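PDB 5WAB: putative beta-glucosidase from Bifidobacterium adolescentis, which hydrolyses terminal beta-glucosidic bonds as a family 3 glycoside hydrolase, and probably also releases arabinopyranose from ginsenosides. Local coordinates for residues P193-C198 with V282-K287. Numbering follows the deposited sequence.
Sequences PWTIMC and VDLVNK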
loop_
_atom_site.group_PDB
_atom_site.type_symbol
_atom_site.label_atom_id
_atom_site.label_comp_id
_atom_site.label_asym_id
_atom_site.label_seq_id
_atom_site.Cartn_x
_atom_site.Cartn_y
_atom_site.Cartn_z
ATOM N N PRO A 193 11.251 11.725 0.111
ATOM C CA PRO A 193 10.802 11.759 -1.280
ATOM C C PRO A 193 11.020 13.146 -1.854
ATOM O O PRO A 193 10.690 14.157 -1.228
ATOM C CB PRO A 193 9.314 11.401 -1.186
ATOM C CG PRO A 193 9.112 10.875 0.209
ATOM C CD PRO A 193 10.136 11.550 1.052
ATOM N N TRP A 194 11.598 13.192 -3.048
ATOM C CA TRP A 194 11.885 14.491 -3.630
ATOM C C TRP A 194 10.608 15.235 -4.004
ATOM O O TRP A 194 10.654 16.451 -4.214
ATOM C CB TRP A 194 12.833 14.314 -4.828
ATOM C CG TRP A 194 14.159 13.690 -4.426
ATOM C CD1 TRP A 194 14.627 13.514 -3.150
ATOM C CD2 TRP A 194 15.179 13.171 -5.295
ATOM N NE1 TRP A 194 15.865 12.915 -3.171
ATOM C CE2 TRP A 194 16.229 12.696 -4.473
ATOM C CE3 TRP A 194 15.310 13.063 -6.683
ATOM C CZ2 TRP A 194 17.389 12.125 -4.999
ATOM C CZ3 TRP A 194 16.459 12.501 -7.201
ATOM C CH2 TRP A 194 17.483 12.034 -6.361
ATOM N N THR A 195 9.473 14.541 -4.037
ATOM C CA THR A 195 8.202 15.112 -4.453
ATOM C C THR A 195 7.081 14.416 -3.685
ATOM O O THR A 195 7.173 13.221 -3.381
ATOM C CB THR A 195 8.026 14.966 -5.974
ATOM O OG1 THR A 195 8.933 15.853 -6.643
ATOM C CG2 THR A 195 6.618 15.296 -6.406
ATOM N N ILE A 196 6.054 15.182 -3.328
ATOM C CA ILE A 196 4.837 14.659 -2.721
ATOM C C ILE A 196 3.656 15.195 -3.517
ATOM O O ILE A 196 3.666 16.353 -3.944
ATOM C CB ILE A 196 4.727 15.063 -1.237
ATOM C CG1 ILE A 196 5.738 14.279 -0.399
ATOM C CG2 ILE A 196 3.304 14.851 -0.710
ATOM C CD1 ILE A 196 5.627 14.543 1.074
ATOM N N MET A 197 2.650 14.350 -3.741
ATOM C CA MET A 197 1.422 14.754 -4.417
ATOM C C MET A 197 0.296 14.846 -3.399
ATOM O O MET A 197 0.013 13.872 -2.694
ATOM C CB MET A 197 1.039 13.774 -5.522
ATOM C CG MET A 197 -0.232 14.178 -6.261
ATOM S SD MET A 197 -0.647 13.097 -7.642
ATOM C CE MET A 197 0.969 12.848 -8.374
ATOM N N CYS A 198 -0.349 16.004 -3.333
ATOM C CA CYS A 198 -1.481 16.165 -2.440
ATOM C C CYS A 198 -2.731 15.559 -3.072
ATOM O O CYS A 198 -2.798 15.331 -4.283
ATOM C CB CYS A 198 -1.716 17.643 -2.121
ATOM S SG CYS A 198 -2.670 18.522 -3.382
ATOM N N VAL A 282 13.793 24.451 -8.191
ATOM C CA VAL A 282 15.166 24.433 -8.687
ATOM C C VAL A 282 15.935 23.274 -8.067
ATOM O O VAL A 282 16.672 22.561 -8.758
ATOM C CB VAL A 282 15.859 25.781 -8.411
ATOM C CG1 VAL A 282 17.304 25.741 -8.882
ATOM C CG2 VAL A 282 15.118 26.914 -9.089
ATOM N N ASP A 283 15.762 23.056 -6.759
ATOM C CA ASP A 283 16.448 21.955 -6.085
ATOM C C ASP A 283 16.035 20.606 -6.654
ATOM O O ASP A 283 16.861 19.691 -6.753
ATOM C CB ASP A 283 16.164 21.987 -4.582
ATOM C CG ASP A 283 16.812 23.163 -3.887
ATOM O OD1 ASP A 283 17.843 23.652 -4.383
ATOM O OD2 ASP A 283 16.288 23.595 -2.842
ATOM N N LEU A 284 14.759 20.459 -7.022
ATOM C CA LEU A 284 14.303 19.216 -7.636
ATOM C C LEU A 284 15.042 18.947 -8.940
ATOM O O LEU A 284 15.479 17.821 -9.201
ATOM C CB LEU A 284 12.798 19.262 -7.876
ATOM C CG LEU A 284 12.262 18.028 -8.601
ATOM C CD1 LEU A 284 12.541 16.766 -7.795
ATOM C CD2 LEU A 284 10.789 18.188 -8.885
ATOM N N VAL A 285 15.174 19.970 -9.784
ATOM C CA VAL A 285 15.918 19.808 -11.030
ATOM C C VAL A 285 17.361 19.419 -10.740
ATOM O O VAL A 285 17.913 18.515 -11.377
ATOM C CB VAL A 285 15.827 21.092 -11.877
ATOM C CG1 VAL A 285 16.840 21.063 -13.010
ATOM C CG2 VAL A 285 14.418 21.247 -12.448
ATOM N N ASN A 286 17.982 20.066 -9.750
ATOM C CA ASN A 286 19.370 19.750 -9.422
ATOM C C ASN A 286 19.503 18.343 -8.843
ATOM O O ASN A 286 20.502 17.658 -9.093
ATOM C CB ASN A 286 19.936 20.803 -8.472
ATOM C CG ASN A 286 20.151 22.149 -9.161
ATOM O OD1 ASN A 286 20.418 22.201 -10.361
ATOM N ND2 ASN A 286 20.029 23.238 -8.409
ATOM N N LYS A 287 18.515 17.896 -8.054
ATOM C CA LYS A 287 18.558 16.539 -7.514
ATOM C C LYS A 287 18.462 15.489 -8.615
ATOM O O LYS A 287 19.073 14.419 -8.505
ATOM C CB LYS A 287 17.426 16.331 -6.505
ATOM C CG LYS A 287 17.604 17.061 -5.187
ATOM C CD LYS A 287 16.413 16.824 -4.272
ATOM C CE LYS A 287 16.517 17.661 -3.002
ATOM N NZ LYS A 287 15.338 17.469 -2.099
#
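With CG of Trp194 anti to its own carbonyl carbon (chi1 -61°), the indole reaches out toward helix 271-292, and Lys287, turned the same way about its first torsion (chi1 -72°) and extended beyond CG, brings CB and CD, alternate carbons of its zigzag, over one face of the indole. The contact belongs to the TIM-barrel-like N-terminal domain of this family 3 glycosidase: Trp194 immediately precedes strand 195-198 of the parallel sheet, so the residue leading into the N-terminal end of the strand packs on a helix that follows later in the chain. The central interaction is a CH-pi contact. Lys287 CD stands 3.8 Å from the centroid of the five-membered ring of Trp194, only 7° from the ring normal and therefore almost straight above the face. Lys287 CB covers the same indole farther out, 3.9 Å from Trp194 CE3. Tryptophan suits the site by offering a broad flat face, and lysine because its hydrocarbon stem can cover that face while the ammonium lies beyond it. At the far rim of the six-membered ring, Trp194 CZ3 meets the backbone O of Lys287 at 3.5 Å, a van der Waals contact; no hydrogen bond joins the two segments. Deeper in, Leu284, buried and apolar, supplies two methyls that pack against Trp194 and Thr195: CD1 rests against Trp194 CB at 3.9 Å. Replacing Trp194 with an alanine would probably leave CB and CD of Lys287 without the aromatic face they cover and open a gap beside the helix. The tryptophan backbone is itself fixed, its N bonded to OE1 of Gln144 and its main chain paired with Ile228 of the neighbouring strand. Thr195, beta-branched, suits the extended start of the strand; its hydroxyl makes a weak hydrogen bond to Trp194 O, and the same OG1 lies 3.7 Å from Leu284 CD2.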